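Local atomic coordinates of nicastrin (Dictyostelium purpureum, PDB entry 4R12), a protein that probably serves as an essential, putatively substrate-recruiting subunit of gamma-secretase, the complex that cleaves membrane proteins such as Notch within the membrane. Residues S21-S30 / I571-L582; G197-I208 / S541-L549. All blocks are in the same frame, centred on the assembly; numbering follows the deposited sequence.

Interaction 1. Residues S21-S30 / I571-L582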
loop_
_atom_site.group_PDB
_atom_site.type_symbol
_atom_site.label_atom_id
_atom_site.label_comp_id
_atom_site.label_asym_id
_atom_site.label_seq_id
_atom_site.Cartn_x
_atom_site.Cartn_y
_atom_site.Cartn_z
ATOM N N SER A 21 5.637 19.066 3.939
ATOM C CA SER A 21 5.612 19.013 2.477
ATOM C C SER A 21 5.814 17.582 1.974
ATOM O O SER A 21 6.533 16.782 2.591
ATOM C CB SER A 21 6.680 19.929 1.879
ATOM O OG SER A 21 7.959 19.324 1.945
ATOM N N TYR A 22 5.187 17.274 0.836
ATOM C CA TYR A 22 5.126 15.910 0.340
ATOM C C TYR A 22 5.575 15.871 -1.119
ATOM O O TYR A 22 4.817 16.213 -2.021
ATOM C CB TYR A 22 3.710 15.354 0.487
ATOM C CG TYR A 22 3.071 15.650 1.833
ATOM C CD1 TYR A 22 3.443 14.952 2.971
ATOM C CD2 TYR A 22 2.086 16.627 1.960
ATOM C CE1 TYR A 22 2.865 15.231 4.215
ATOM C CE2 TYR A 22 1.502 16.907 3.194
ATOM C CZ TYR A 22 1.896 16.204 4.315
ATOM O OH TYR A 22 1.309 16.462 5.546
ATOM N N PRO A 23 6.821 15.455 -1.346
ATOM C CA PRO A 23 7.420 15.546 -2.684
ATOM C C PRO A 23 6.968 14.441 -3.635
ATOM O O PRO A 23 6.639 13.321 -3.220
ATOM C CB PRO A 23 8.916 15.422 -2.400
ATOM C CG PRO A 23 8.980 14.556 -1.166
ATOM C CD PRO A 23 7.755 14.905 -0.344
ATOM N N CYS A 24 6.946 14.785 -4.916
ATOM C CA CYS A 24 6.953 13.815 -5.990
ATOM C C CYS A 24 8.386 13.314 -6.168
ATOM O O CYS A 24 9.305 14.117 -6.291
ATOM C CB CYS A 24 6.433 14.460 -7.279
ATOM S SG CYS A 24 6.623 13.441 -8.747
ATOM N N THR A 25 8.592 12.000 -6.160
ATOM C CA THR A 25 9.952 11.458 -6.228
ATOM C C THR A 25 10.151 10.723 -7.543
ATOM O O THR A 25 9.184 10.511 -8.272
ATOM C CB THR A 25 10.233 10.509 -5.058
ATOM O OG1 THR A 25 9.339 9.401 -5.137
ATOM C CG2 THR A 25 10.036 11.233 -3.707
ATOM N N LYS A 26 11.390 10.340 -7.841
ATOM C CA LYS A 26 11.704 9.685 -9.117
ATOM C C LYS A 26 11.810 8.167 -8.978
ATOM O O LYS A 26 12.502 7.647 -8.087
ATOM C CB LYS A 26 13.017 10.235 -9.709
ATOM C CG LYS A 26 13.086 10.169 -11.254
ATOM C CD LYS A 26 12.504 11.454 -11.859
ATOM C CE LYS A 26 12.229 11.349 -13.356
ATOM N NZ LYS A 26 11.716 12.664 -13.866
ATOM N N ILE A 27 11.117 7.456 -9.865
ATOM C CA ILE A 27 11.183 6.007 -9.904
ATOM C C ILE A 27 11.691 5.568 -11.275
ATOM O O ILE A 27 11.179 6.013 -12.298
ATOM C CB ILE A 27 9.806 5.360 -9.639
ATOM C CG1 ILE A 27 9.207 5.853 -8.318
ATOM C CG2 ILE A 27 9.911 3.840 -9.672
ATOM C CD1 ILE A 27 9.853 5.280 -7.108
ATOM N N MET A 28 12.701 4.709 -11.297
ATOM C CA MET A 28 13.212 4.203 -12.566
ATOM C C MET A 28 12.626 2.825 -12.879
ATOM O O MET A 28 12.272 2.062 -11.974
ATOM C CB MET A 28 14.741 4.150 -12.556
ATOM C CG MET A 28 15.402 5.399 -13.135
ATOM S SD MET A 28 14.950 6.938 -12.309
ATOM C CE MET A 28 15.548 6.553 -10.662
ATOM N N THR A 29 12.494 2.536 -14.169
ATOM C CA THR A 29 12.073 1.220 -14.635
ATOM C C THR A 29 13.113 0.667 -15.601
ATOM O O THR A 29 14.143 1.302 -15.824
ATOM C CB THR A 29 10.721 1.272 -15.338
ATOM O OG1 THR A 29 10.836 2.099 -16.505
ATOM C CG2 THR A 29 9.663 1.843 -14.390
ATOM N N SER A 30 12.847 -0.502 -16.174
ATOM C CA SER A 30 13.726 -1.064 -17.209
ATOM C C SER A 30 13.956 -0.105 -18.366
ATOM O O SER A 30 15.089 0.089 -18.802
ATOM C CB SER A 30 13.149 -2.365 -17.768
ATOM O OG SER A 30 13.317 -3.431 -16.856
ATOM N N ILE A 571 10.424 -4.442 -12.780
ATOM C CA ILE A 571 11.638 -3.711 -12.436
ATOM C C ILE A 571 11.324 -2.274 -12.061
ATOM O O ILE A 571 11.112 -1.435 -12.936
ATOM C CB ILE A 571 12.645 -3.691 -13.596
ATOM C CG1 ILE A 571 13.003 -5.115 -14.023
ATOM C CG2 ILE A 571 13.902 -2.897 -13.181
ATOM C CD1 ILE A 571 13.631 -5.942 -12.923
ATOM N N PHE A 572 11.291 -1.998 -10.764
ATOM C CA PHE A 572 11.060 -0.650 -10.254
ATOM C C PHE A 572 12.130 -0.338 -9.231
ATOM O O PHE A 572 12.364 -1.124 -8.316
ATOM C CB PHE A 572 9.672 -0.505 -9.616
ATOM C CG PHE A 572 8.550 -0.742 -10.571
ATOM C CD1 PHE A 572 8.050 0.293 -11.337
ATOM C CD2 PHE A 572 8.004 -1.998 -10.714
ATOM C CE1 PHE A 572 6.998 0.077 -12.222
ATOM C CE2 PHE A 572 6.969 -2.215 -11.604
ATOM C CZ PHE A 572 6.471 -1.177 -12.357
ATOM N N THR A 573 12.784 0.805 -9.396
ATOM C CA THR A 573 13.847 1.206 -8.489
ATOM C C THR A 573 13.700 2.677 -8.159
ATOM O O THR A 573 13.764 3.538 -9.043
ATOM C CB THR A 573 15.261 0.972 -9.088
ATOM O OG1 THR A 573 15.419 1.767 -10.271
ATOM C CG2 THR A 573 15.483 -0.499 -9.414
ATOM N N GLU A 574 13.527 2.966 -6.878
ATOM C CA GLU A 574 13.315 4.334 -6.449
ATOM C C GLU A 574 14.638 5.056 -6.268
ATOM O O GLU A 574 15.573 4.512 -5.670
ATOM C CB GLU A 574 12.525 4.363 -5.144
ATOM C CG GLU A 574 12.343 5.754 -4.560
ATOM C CD GLU A 574 11.538 5.706 -3.279
ATOM O OE1 GLU A 574 12.132 5.814 -2.183
ATOM O OE2 GLU A 574 10.312 5.537 -3.377
ATOM N N SER A 575 14.710 6.274 -6.790
ATOM C CA SER A 575 15.891 7.119 -6.604
ATOM C C SER A 575 16.255 7.297 -5.141
ATOM O O SER A 575 15.367 7.481 -4.294
ATOM C CB SER A 575 15.658 8.497 -7.215
ATOM O OG SER A 575 16.768 9.345 -6.972
ATOM N N ASN A 576 17.555 7.258 -4.847
ATOM C CA ASN A 576 18.062 7.756 -3.567
ATOM C C ASN A 576 17.938 9.268 -3.552
ATOM O O ASN A 576 17.949 9.903 -4.609
ATOM C CB ASN A 576 19.536 7.381 -3.327
ATOM C CG ASN A 576 19.768 5.878 -3.221
ATOM O OD1 ASN A 576 18.848 5.110 -2.955
ATOM N ND2 ASN A 576 21.014 5.459 -3.428
ATOM N N TRP A 577 17.823 9.849 -2.362
ATOM C CA TRP A 577 17.953 11.294 -2.220
ATOM C C TRP A 577 18.484 11.677 -0.840
ATOM O O TRP A 577 18.306 10.936 0.137
ATOM C CB TRP A 577 16.615 11.986 -2.486
ATOM C CG TRP A 577 15.524 11.656 -1.509
ATOM C CD1 TRP A 577 15.356 12.178 -0.252
ATOM C CD2 TRP A 577 14.428 10.757 -1.719
ATOM N NE1 TRP A 577 14.227 11.645 0.330
ATOM C CE2 TRP A 577 13.643 10.771 -0.548
ATOM C CE3 TRP A 577 14.039 9.934 -2.779
ATOM C CZ2 TRP A 577 12.489 9.996 -0.410
ATOM C CZ3 TRP A 577 12.892 9.164 -2.638
ATOM C CH2 TRP A 577 12.133 9.202 -1.460
ATOM N N ASP A 578 19.135 12.835 -0.766
ATOM C CA ASP A 578 19.716 13.311 0.494
ATOM C C ASP A 578 18.674 13.964 1.382
ATOM O O ASP A 578 18.531 13.602 2.554
ATOM C CB ASP A 578 20.863 14.294 0.229
ATOM C CG ASP A 578 22.138 13.596 -0.205
ATOM O OD1 ASP A 578 22.156 12.342 -0.213
ATOM O OD2 ASP A 578 23.126 14.297 -0.528
ATOM N N TYR A 579 17.947 14.932 0.831
ATOM C CA TYR A 579 16.939 15.651 1.608
ATOM C C TYR A 579 15.904 16.343 0.727
ATOM O O TYR A 579 16.139 16.612 -0.457
ATOM C CB TYR A 579 17.601 16.693 2.513
ATOM C CG TYR A 579 17.958 17.965 1.783
ATOM C CD1 TYR A 579 19.051 18.009 0.934
ATOM C CD2 TYR A 579 17.193 19.117 1.932
ATOM C CE1 TYR A 579 19.381 19.163 0.255
ATOM C CE2 TYR A 579 17.512 20.278 1.257
ATOM C CZ TYR A 579 18.609 20.296 0.417
ATOM O OH TYR A 579 18.945 21.447 -0.266
ATOM N N THR A 580 14.760 16.642 1.333
ATOM C CA THR A 580 13.666 17.329 0.667
ATOM C C THR A 580 13.258 18.562 1.471
ATOM O O THR A 580 13.133 18.483 2.695
ATOM C CB THR A 580 12.465 16.378 0.488
ATOM O OG1 THR A 580 12.626 15.633 -0.725
ATOM C CG2 THR A 580 11.154 17.154 0.449
ATOM N N ALA A 581 13.062 19.701 0.803
ATOM C CA ALA A 581 12.664 20.917 1.516
ATOM C C ALA A 581 11.888 21.912 0.654
ATOM O O ALA A 581 12.104 22.033 -0.557
ATOM C CB ALA A 581 13.890 21.603 2.112
ATOM N N LEU A 582 10.986 22.634 1.311
ATOM C CA LEU A 582 10.194 23.671 0.676
ATOM C C LEU A 582 10.323 24.960 1.479
ATOM O O LEU A 582 10.008 24.999 2.672
ATOM C CB LEU A 582 8.729 23.230 0.564
ATOM C CG LEU A 582 7.664 24.160 -0.024
ATOM C CD1 LEU A 582 8.207 25.056 -1.120
ATOM C CD2 LEU A 582 6.540 23.300 -0.589
HETATM O O HOH W 1 9.719 20.874 3.274
HETATM O O HOH W 2 8.705 7.832 -3.306
#
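An antiparallel strand pair, residues 26-29 against 572-575, joins Met28 and Ile27 of the small-lobe region to Thr573 and Glu574 near the C-terminus; the N-to-C directions of the two short strand segments are 148° apart. Met28 and Thr573 form a hydrogen-bonded pair, with Met28 N to Thr573 O at 2.8 Å and Thr573 N to Met28 O at 2.9 Å. Ser575 N adds a third bond to Lys26 O at 2.9 Å. On the face carrying Ile27, Glu574 and Phe572, the CG1 arm of Ile27, anti to its carbonyl carbon (chi1 -55°), sets CD1 against Glu574 CB at 3.4 Å, while Ile27 CG2 meets the edge of the Phe572 ring, 4.3 Å from CD1 of that ring. Reducing Ile27 to an alanine removes both arms and would probably leave a gap beside the ring edge and the Glu574 chain freer to turn. Farther along, Thr25 CG2 lies 3.7 Å from Trp577 CH2, and Thr580 CG2 packs on the Pro23 ring. OE2 of the buried Glu574 is gripped by the Tyr485 hydroxyl and by a water, 2.8 Å away, that also lies close to Thr25 OG1, which Arg228 holds in turn; this polar cluster probably steadies the carboxylate.

Interaction 2. Residues G197-I208 / S541-L549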
loop_
_atom_site.group_PDB
_atom_site.type_symbol
_atom_site.label_atom_id
_atom_site.label_comp_id
_atom_site.label_asym_id
_atom_site.label_seq_id
_atom_site.Cartn_x
_atom_site.Cartn_y
_atom_site.Cartn_z
ATOM N N GLY A 197 9.808 -4.470 0.101
ATOM C CA GLY A 197 9.718 -4.381 1.549
ATOM C C GLY A 197 9.490 -5.721 2.190
ATOM O O GLY A 197 9.965 -6.737 1.685
ATOM N N GLN A 198 8.748 -5.719 3.296
ATOM C CA GLN A 198 8.423 -6.939 4.010
ATOM C C GLN A 198 6.914 -7.194 4.073
ATOM O O GLN A 198 6.141 -6.295 4.432
ATOM C CB GLN A 198 8.982 -6.885 5.439
ATOM C CG GLN A 198 10.508 -6.765 5.527
ATOM C CD GLN A 198 11.230 -8.018 5.030
ATOM O OE1 GLN A 198 10.907 -9.137 5.430
ATOM N NE2 GLN A 198 12.208 -7.829 4.154
ATOM N N SER A 199 6.511 -8.413 3.716
ATOM C CA SER A 199 5.148 -8.892 3.957
ATOM C C SER A 199 5.097 -9.480 5.352
ATOM O O SER A 199 6.139 -9.694 5.967
ATOM C CB SER A 199 4.729 -9.942 2.924
ATOM O OG SER A 199 4.879 -9.467 1.592
ATOM N N ILE A 200 3.890 -9.746 5.858
ATOM C CA ILE A 200 3.733 -10.359 7.176
ATOM C C ILE A 200 2.659 -11.443 7.133
ATOM O O ILE A 200 1.573 -11.229 6.579
ATOM C CB ILE A 200 3.336 -9.336 8.281
ATOM C CG1 ILE A 200 4.162 -8.047 8.210
ATOM C CG2 ILE A 200 3.507 -9.939 9.686
ATOM C CD1 ILE A 200 3.461 -6.899 7.479
ATOM N N TRP A 201 2.963 -12.614 7.694
ATOM C CA TRP A 201 1.935 -13.652 7.813
ATOM C C TRP A 201 1.857 -14.180 9.236
ATOM O O TRP A 201 2.787 -14.011 10.042
ATOM C CB TRP A 201 2.179 -14.807 6.817
ATOM C CG TRP A 201 3.444 -15.585 7.022
ATOM C CD1 TRP A 201 4.675 -15.300 6.503
ATOM C CD2 TRP A 201 3.598 -16.797 7.771
ATOM N NE1 TRP A 201 5.590 -16.246 6.898
ATOM C CE2 TRP A 201 4.955 -17.172 7.681
ATOM C CE3 TRP A 201 2.729 -17.585 8.536
ATOM C CZ2 TRP A 201 5.460 -18.307 8.318
ATOM C CZ3 TRP A 201 3.236 -18.711 9.166
ATOM C CH2 TRP A 201 4.586 -19.064 9.043
ATOM N N SER A 202 0.739 -14.821 9.552
ATOM C CA SER A 202 0.460 -15.173 10.933
ATOM C C SER A 202 -0.531 -16.307 11.024
ATOM O O SER A 202 -1.418 -16.435 10.183
ATOM C CB SER A 202 -0.084 -13.962 11.694
ATOM O OG SER A 202 -0.365 -14.293 13.046
ATOM N N SER A 203 -0.375 -17.105 12.079
ATOM C CA SER A 203 -1.328 -18.137 12.446
ATOM C C SER A 203 -1.505 -18.118 13.968
ATOM O O SER A 203 -0.555 -17.826 14.687
ATOM C CB SER A 203 -0.844 -19.508 11.971
ATOM O OG SER A 203 -1.606 -20.541 12.568
ATOM N N PHE A 204 -2.713 -18.391 14.449
ATOM C CA PHE A 204 -2.943 -18.544 15.888
ATOM C C PHE A 204 -2.283 -19.809 16.443
ATOM O O PHE A 204 -2.023 -19.882 17.648
ATOM C CB PHE A 204 -4.443 -18.581 16.208
ATOM C CG PHE A 204 -5.116 -17.232 16.182
ATOM C CD1 PHE A 204 -4.900 -16.305 17.201
ATOM C CD2 PHE A 204 -5.990 -16.899 15.152
ATOM C CE1 PHE A 204 -5.533 -15.067 17.186
ATOM C CE2 PHE A 204 -6.629 -15.656 15.129
ATOM C CZ PHE A 204 -6.407 -14.744 16.149
ATOM N N SER A 205 -2.036 -20.810 15.594
ATOM C CA SER A 205 -1.380 -22.039 16.059
ATOM C C SER A 205 0.082 -21.750 16.349
ATOM O O SER A 205 0.738 -21.073 15.564
ATOM C CB SER A 205 -1.486 -23.171 15.027
ATOM O OG SER A 205 -2.835 -23.421 14.669
ATOM N N SER A 206 0.592 -22.260 17.467
ATOM C CA SER A 206 1.986 -22.031 17.837
ATOM C C SER A 206 2.894 -22.726 16.826
ATOM O O SER A 206 3.992 -22.267 16.511
ATOM C CB SER A 206 2.263 -22.534 19.261
ATOM O OG SER A 206 2.177 -23.946 19.345
ATOM N N LYS A 207 2.413 -23.841 16.298
ATOM C CA LYS A 207 3.072 -24.468 15.171
ATOM C C LYS A 207 1.994 -25.067 14.273
ATOM O O LYS A 207 1.060 -25.713 14.752
ATOM C CB LYS A 207 4.078 -25.525 15.644
ATOM C CG LYS A 207 4.811 -26.258 14.520
ATOM C CD LYS A 207 5.711 -27.351 15.085
ATOM C CE LYS A 207 6.103 -28.381 14.030
ATOM N NZ LYS A 207 7.063 -27.832 13.038
ATOM N N ILE A 208 2.096 -24.807 12.980
ATOM C CA ILE A 208 1.098 -25.303 12.043
ATOM C C ILE A 208 1.207 -26.825 11.938
ATOM O O ILE A 208 2.303 -27.375 11.802
ATOM C CB ILE A 208 1.249 -24.634 10.656
ATOM C CG1 ILE A 208 0.754 -23.181 10.716
ATOM C CG2 ILE A 208 0.475 -25.404 9.588
ATOM C CD1 ILE A 208 1.161 -22.345 9.514
ATOM N N SER A 541 4.573 -15.568 19.391
ATOM C CA SER A 541 3.536 -15.577 18.352
ATOM C C SER A 541 4.080 -16.181 17.069
ATOM O O SER A 541 5.225 -15.921 16.695
ATOM C CB SER A 541 3.032 -14.156 18.075
ATOM O OG SER A 541 2.046 -14.140 17.053
ATOM N N ASN A 542 3.243 -16.953 16.382
ATOM C CA ASN A 542 3.581 -17.542 15.087
ATOM C C ASN A 542 3.342 -16.538 13.956
ATOM O O ASN A 542 2.538 -16.770 13.046
ATOM C CB ASN A 542 2.767 -18.824 14.864
ATOM C CG ASN A 542 3.376 -19.733 13.820
ATOM O OD1 ASN A 542 4.514 -19.543 13.401
ATOM N ND2 ASN A 542 2.620 -20.733 13.400
ATOM N N THR A 543 4.062 -15.422 14.034
ATOM C CA THR A 543 3.918 -14.293 13.114
ATOM C C THR A 543 5.288 -13.941 12.558
ATOM O O THR A 543 6.261 -13.887 13.308
ATOM C CB THR A 543 3.315 -13.072 13.836
ATOM O OG1 THR A 543 2.010 -13.409 14.322
ATOM C CG2 THR A 543 3.221 -11.847 12.910
ATOM N N HIS A 544 5.374 -13.696 11.254
ATOM C CA HIS A 544 6.671 -13.679 10.576
ATOM C C HIS A 544 6.733 -12.681 9.434
ATOM O O HIS A 544 5.776 -12.530 8.669
ATOM C CB HIS A 544 6.995 -15.089 10.048
ATOM C CG HIS A 544 6.850 -16.155 11.091
ATOM N ND1 HIS A 544 7.813 -16.396 12.046
ATOM C CD2 HIS A 544 5.825 -16.997 11.366
ATOM C CE1 HIS A 544 7.402 -17.363 12.850
ATOM N NE2 HIS A 544 6.199 -17.746 12.457
ATOM N N LEU A 545 7.866 -11.999 9.329
ATOM C CA LEU A 545 8.154 -11.179 8.165
ATOM C C LEU A 545 8.632 -12.032 6.995
ATOM O O LEU A 545 9.281 -13.059 7.201
ATOM C CB LEU A 545 9.229 -10.142 8.500
ATOM C CG LEU A 545 8.910 -9.141 9.612
ATOM C CD1 LEU A 545 10.184 -8.414 10.031
ATOM C CD2 LEU A 545 7.871 -8.145 9.133
ATOM N N HIS A 546 8.341 -11.592 5.774
ATOM C CA HIS A 546 8.945 -12.212 4.592
ATOM C C HIS A 546 9.277 -11.171 3.517
ATOM O O HIS A 546 8.496 -10.236 3.292
ATOM C CB HIS A 546 8.032 -13.284 3.994
ATOM C CG HIS A 546 8.784 -14.319 3.219
ATOM N ND1 HIS A 546 9.153 -15.530 3.764
ATOM C CD2 HIS A 546 9.288 -14.301 1.963
ATOM C CE1 HIS A 546 9.830 -16.225 2.866
ATOM N NE2 HIS A 546 9.929 -15.500 1.765
ATOM N N ASN A 547 10.438 -11.330 2.880
ATOM C CA ASN A 547 10.866 -10.461 1.785
ATOM C C ASN A 547 9.793 -10.278 0.703
ATOM O O ASN A 547 9.176 -11.249 0.264
ATOM C CB ASN A 547 12.114 -11.021 1.091
ATOM C CG ASN A 547 13.385 -10.882 1.915
ATOM O OD1 ASN A 547 13.449 -10.147 2.909
ATOM N ND2 ASN A 547 14.424 -11.568 1.469
ATOM N N ALA A 548 9.600 -9.038 0.273
ATOM C CA ALA A 548 8.753 -8.728 -0.872
ATOM C C ALA A 548 9.618 -7.951 -1.854
ATOM O O ALA A 548 9.897 -6.769 -1.652
ATOM C CB ALA A 548 7.527 -7.933 -0.451
ATOM N N LEU A 549 10.053 -8.644 -2.904
ATOM C CA LEU A 549 11.104 -8.170 -3.797
ATOM C C LEU A 549 10.993 -8.894 -5.129
ATOM O O LEU A 549 10.767 -10.103 -5.170
ATOM C CB LEU A 549 12.495 -8.405 -3.182
ATOM C CG LEU A 549 13.747 -8.075 -4.020
ATOM C CD1 LEU A 549 13.891 -6.577 -4.224
ATOM C CD2 LEU A 549 15.022 -8.648 -3.388
HETATM O O HOH W 3 12.984 -10.669 6.193
HETATM O O HOH W 4 6.379 -11.496 0.690
HETATM O O HOH W 5 8.413 -15.843 6.443
HETATM O O HOH W 6 0.402 -17.348 17.140
#
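His544 lies over one face of the Trp201 indole, its CD2 3.3 Å from Trp201 CZ2 and displaced toward the rim. The ring planes meet at 39°, an oblique pair; His544 CB sits over the five-membered ring, 4.0 Å from the centroid, a CH-pi contact. Trp201 reaches this place because its CG stands between backbone N and carbonyl carbon (chi1 64°), folding the indole across to the partner strand. At the other end of the pair, Gln198 NE2 gives a nearly straight bond to a lone pair of Asn547 OD1 at 2.9 Å, the two amides turned 79° apart. On the face opposite the indole, Ile200 CG1 lies alongside Leu545 CD2 at 3.8 Å, and one pair beyond Trp201, Ser202 OG and Thr543 OG1 are hydrogen-bonded at 2.8 Å. These side chains ride on an antiparallel ladder of strands 197-203 and 542-548, with paired backbone bonds at Gly197-Ala548, Ser199-His546 and Trp201-His544; strand 262-268 flanks the first strand on its other side. In the next shell, His544 NE2 donates in its ring plane to Asn542 OD1 at 2.6 Å and ND1 bonds Asp307, which fixes the imidazole's rotation. Asn542 ND2 in turn donates to Ser205 O at 2.9 Å and bonds Gln313. A water in the indole plane joins Trp201 NE1 to Leu545 O and His546 ND1, and Asp284 takes His546 NE2.

The centres of the two contacts lie 29 Å apart and their nearest atoms about 7 Å, so they do not touch. They are nevertheless joined through strand pairing: strand 572-575 pairs with strand 21-29 in interaction 1 and also with strand 192-203, whose later part forms interaction 2, the Phe572-Val195 backbone bond being direct evidence. Along the chain the order is 21-30, 197-208, 541-549, 571-582, so interaction 1 brackets interaction 2. Residues 21-30 lie in the small-lobe region, whereas strand 192-203 also pairs with strand 262-268 of the large lobe. The C-terminal region thus returns to both: strand 572-575 is hydrogen-bonded to strands 21-29 and 192-203, and so bridges them by backbone pairing.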